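Local structure of terminal oxygenase component of carbazole (Janthinobacterium sp., 7BUG) at residues N330-D333 with I334-R337; I354-E357 with S358-A361. The protein serves as the terminal oxygenase of carbazole 1,9a-dioxygenase, adding both atoms of dioxygen to the angular and adjacent carbons of carbazole. All coordinates share one frame; numbering follows the deposited sequence.

Following the chain from the N terminus, helix 307-327 leads to contact 1 at the beginning of helix 331-344, where one helical turn holds an iron ligand. The chain then passes through helix 349-352 into the loop that contact 2 folds into the start of helix 360-372. Each contact closes just a single turn, and the two follow in series, without nesting or crossing. The centres of contact 1 and contact 2 are about 20 Å apart, and the nearest atoms of contact 1 and contact 2 about 12 Å. A shared partner relates them: both meet the same neighbouring subunit, which brings Trp-91 to contact 1 and the cluster-binding residues His-71 and Trp-95 to contact 2.

Contact 1 (N330-D333 with I334-R337); sequences NNDD and IWAR. With FE2 (Fe (II) ion), chain E.
Trp-335 bends its indole back over the helical turn before it, CG wedged between backbone N and carbonyl carbon (chi1 65°), a rotamer that helices seldom admit. There Trp-335 NE1 donates to Asp-332 OD1 at 2.8 Å, close to the indole plane and on the oxygen's anti lone pair, with carboxylate and ring 82° apart. The carbonyl O of Asp-332 lies over one face of the same ring, toward its rim, while accepting from Ala-336 N at 3.2 Å. Trp-91 of a neighbouring subunit also meets the indole.

One residue on, Asp-333 uses both ends. Asp-333 O accepts from Arg-337 N at 3.0 Å, with Arg-337 CG, reaching back along the turn, 3.2 Å from the same O. The carboxylate of Asp-333 grips the iron unequally, OD1 at 2.0 Å and OD2 at 2.5 Å. Asn-330 ND2 donates to Asp-333 OD2 at 2.8 Å in a nearly straight bond within the amide plane, a second-shell bond that, together with the iron, helps hold the carboxylate in its rotation. With His-183 and His-187, Asp-333 completes the facial triad of two histidines and one carboxylate that binds the mononuclear iron in Rieske oxygenases.

Contact 2 (I354-E357 with S358-A361); sequences ILFE and SDEA
The turn that leads into helix 360-372 is tied by a reciprocal pair of bonds between Phe-356 and Asp-359. Asp-359 N donates to Phe-356 O at 2.9 Å, and Asp-359 OD2 returns to accept from Phe-356 N, also at 2.9 Å and close to straight (166°). OD2 is met on its anti side, somewhat out of the carboxylate plane. With CG beside its own backbone N (chi1 -68°), the aspartate side chain turns back over the preceding residues and brings OD2 to that N-H. A further bond, from Glu-360 N to Glu-357 O at 3.0 Å, continues the winding.

This turn lies on a subunit interface characteristic of trimeric Rieske oxygenases, in which the cluster of one subunit faces the catalytic domain of the next. Asp-359 OD2 is also hydrogen-bonded to NE2 of His-71, a cluster ligand of a neighbouring subunit, so one oxygen serves both the turn and the interface. Trp-95 of that subunit packs edge-to-face with Phe-356, and both carboxylate oxygens of Glu-357 are bound there as well, by Ser-113 and Ala-114 of the same neighbouring subunit.

Around the shared oxygen the packing is close. Phe-356 presents its ring edge to it, CD1 standing 3.4 Å from Asp-359 OD2 in the ring plane, with carboxylate and ring turned 66° apart. Leu-355 flanks the same oxygen with aliphatic carbon, its CD2 lying 3.5 Å from Asp-359 OD2. Farther round the ring, Ser-358 OG approaches Phe-356 CE1 to 3.3 Å, while Ser-358 OG is hydrogen-bonded to Ser-182 OG. At the helical end, Glu-360 CB rests 3.4 Å from Glu-357 O, and the carboxylate of Glu-360 runs on to a salt bridge with Arg-210.

Contact 1 (N330-D333 with I334-R337)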
# COMPACT_ATOMS: atom_id res chain seq x y z
N ASN A 330 23.37 -7.15 -19.09
CA ASN A 330 21.94 -7.44 -18.74
C ASN A 330 21.36 -6.47 -17.71
O ASN A 330 20.13 -6.46 -17.56
CB ASN A 330 21.69 -8.88 -18.29
CG ASN A 330 21.86 -9.85 -19.44
OD1 ASN A 330 22.65 -10.78 -19.31
ND2 ASN A 330 21.15 -9.67 -20.55
N ASN A 331 22.18 -5.67 -17.00
CA ASN A 331 21.60 -4.68 -16.08
C ASN A 331 20.63 -3.76 -16.82
O ASN A 331 19.62 -3.39 -16.20
CB ASN A 331 22.69 -3.86 -15.38
CG ASN A 331 23.25 -4.52 -14.15
OD1 ASN A 331 22.79 -5.59 -13.69
ND2 ASN A 331 24.28 -3.90 -13.59
N ASP A 332 20.84 -3.44 -18.10
CA ASP A 332 19.91 -2.57 -18.85
C ASP A 332 18.57 -3.31 -19.08
O ASP A 332 17.56 -2.68 -19.12
CB ASP A 332 20.49 -2.04 -20.15
CG ASP A 332 21.58 -0.98 -19.92
OD1 ASP A 332 21.43 -0.14 -18.98
OD2 ASP A 332 22.58 -1.05 -20.63
N ASP A 333 18.59 -4.64 -19.18
CA ASP A 333 17.33 -5.40 -19.29
C ASP A 333 16.51 -5.23 -18.02
O ASP A 333 15.26 -5.25 -18.12
CB ASP A 333 17.62 -6.88 -19.51
CG ASP A 333 18.16 -7.13 -20.91
OD1 ASP A 333 17.57 -6.62 -21.90
OD2 ASP A 333 19.17 -7.77 -21.00
N ILE A 334 17.17 -5.16 -16.88
CA ILE A 334 16.47 -5.08 -15.57
C ILE A 334 15.61 -3.81 -15.52
O ILE A 334 14.39 -3.90 -15.26
CB ILE A 334 17.45 -5.19 -14.41
CG1 ILE A 334 18.06 -6.60 -14.40
CG2 ILE A 334 16.76 -4.84 -13.10
CD1 ILE A 334 19.10 -6.77 -13.34
N TRP A 335 16.19 -2.65 -15.85
CA TRP A 335 15.38 -1.42 -15.72
C TRP A 335 14.38 -1.34 -16.90
O TRP A 335 13.30 -0.76 -16.71
CB TRP A 335 16.25 -0.18 -15.45
CG TRP A 335 17.18 0.21 -16.53
CD1 TRP A 335 18.53 0.00 -16.57
CD2 TRP A 335 16.83 0.92 -17.73
NE1 TRP A 335 19.03 0.50 -17.74
CE2 TRP A 335 18.03 1.08 -18.46
CE3 TRP A 335 15.65 1.48 -18.24
CZ2 TRP A 335 18.06 1.75 -19.68
CZ3 TRP A 335 15.69 2.15 -19.44
CH2 TRP A 335 16.88 2.30 -20.13
N ALA A 336 14.65 -1.94 -18.05
CA ALA A 336 13.65 -2.04 -19.15
C ALA A 336 12.41 -2.79 -18.63
O ALA A 336 11.28 -2.33 -18.86
CB ALA A 336 14.19 -2.72 -20.36
N ARG A 337 12.61 -3.94 -17.99
CA ARG A 337 11.45 -4.71 -17.44
C ARG A 337 10.66 -3.82 -16.47
O ARG A 337 9.42 -3.81 -16.54
CB ARG A 337 11.93 -5.95 -16.68
CG ARG A 337 12.59 -6.96 -17.59
CD ARG A 337 13.25 -8.00 -16.74
NE ARG A 337 14.21 -8.68 -17.56
CZ ARG A 337 15.12 -9.47 -17.08
NH1 ARG A 337 15.08 -9.86 -15.81
NH2 ARG A 337 16.05 -9.93 -17.88
FE FE2 E . 18.53 -7.60 -23.39
O HOH W 1 19.38 -9.08 -24.00
O HOH W 2 17.25 -9.30 -22.89

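Contact 2 (I354-E357 with S358-A361)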
# COMPACT_ATOMS: atom_id res chain seq x y z
N ILE A 354 0.70 -1.31 -28.94
CA ILE A 354 0.73 -1.32 -30.43
C ILE A 354 2.00 -2.01 -30.88
O ILE A 354 3.10 -1.47 -30.76
CB ILE A 354 0.53 0.08 -31.00
CG1 ILE A 354 -0.80 0.66 -30.52
CG2 ILE A 354 0.61 0.01 -32.54
CD1 ILE A 354 -0.95 2.15 -30.82
N LEU A 355 1.84 -3.24 -31.35
CA LEU A 355 3.00 -4.05 -31.73
C LEU A 355 3.46 -3.70 -33.16
O LEU A 355 2.70 -3.11 -33.93
CB LEU A 355 2.62 -5.53 -31.63
CG LEU A 355 2.23 -6.04 -30.24
CD1 LEU A 355 2.14 -7.55 -30.27
CD2 LEU A 355 3.21 -5.60 -29.18
N PHE A 356 4.71 -4.00 -33.46
CA PHE A 356 5.24 -3.85 -34.84
C PHE A 356 5.99 -5.12 -35.25
O PHE A 356 5.84 -6.16 -34.58
CB PHE A 356 6.07 -2.57 -34.97
CG PHE A 356 7.47 -2.56 -34.43
CD1 PHE A 356 7.84 -3.19 -33.25
CD2 PHE A 356 8.46 -1.86 -35.10
CE1 PHE A 356 9.14 -3.12 -32.77
CE2 PHE A 356 9.75 -1.78 -34.61
CZ PHE A 356 10.11 -2.42 -33.46
N GLU A 357 6.65 -5.07 -36.41
CA GLU A 357 6.92 -6.33 -37.14
C GLU A 357 7.78 -7.29 -36.31
O GLU A 357 7.48 -8.52 -36.33
CB GLU A 357 7.54 -6.02 -38.51
CG GLU A 357 6.50 -5.43 -39.43
CD GLU A 357 6.38 -3.91 -39.40
OE1 GLU A 357 6.97 -3.23 -38.48
OE2 GLU A 357 5.72 -3.39 -40.32
N SER A 358 8.85 -6.82 -35.65
CA SER A 358 9.75 -7.73 -34.90
C SER A 358 9.00 -8.37 -33.71
O SER A 358 9.49 -9.41 -33.22
CB SER A 358 10.96 -7.05 -34.46
OG SER A 358 10.65 -5.93 -33.65
N ASP A 359 7.84 -7.86 -33.32
CA ASP A 359 7.09 -8.47 -32.20
C ASP A 359 6.47 -9.80 -32.65
O ASP A 359 5.80 -10.46 -31.82
CB ASP A 359 6.04 -7.50 -31.67
CG ASP A 359 6.67 -6.29 -31.01
OD1 ASP A 359 7.70 -6.48 -30.32
OD2 ASP A 359 6.08 -5.17 -31.16
N GLU A 360 6.61 -10.18 -33.94
CA GLU A 360 6.16 -11.52 -34.40
C GLU A 360 6.79 -12.58 -33.48
O GLU A 360 6.10 -13.55 -33.14
CB GLU A 360 6.52 -11.73 -35.87
CG GLU A 360 6.14 -13.07 -36.42
CD GLU A 360 4.65 -13.39 -36.36
OE1 GLU A 360 3.83 -12.45 -36.32
OE2 GLU A 360 4.30 -14.61 -36.36
N ALA A 361 8.04 -12.42 -33.08
CA ALA A 361 8.72 -13.38 -32.17
C ALA A 361 7.97 -13.45 -30.83
O ALA A 361 7.63 -14.55 -30.34
CB ALA A 361 10.13 -12.97 -31.92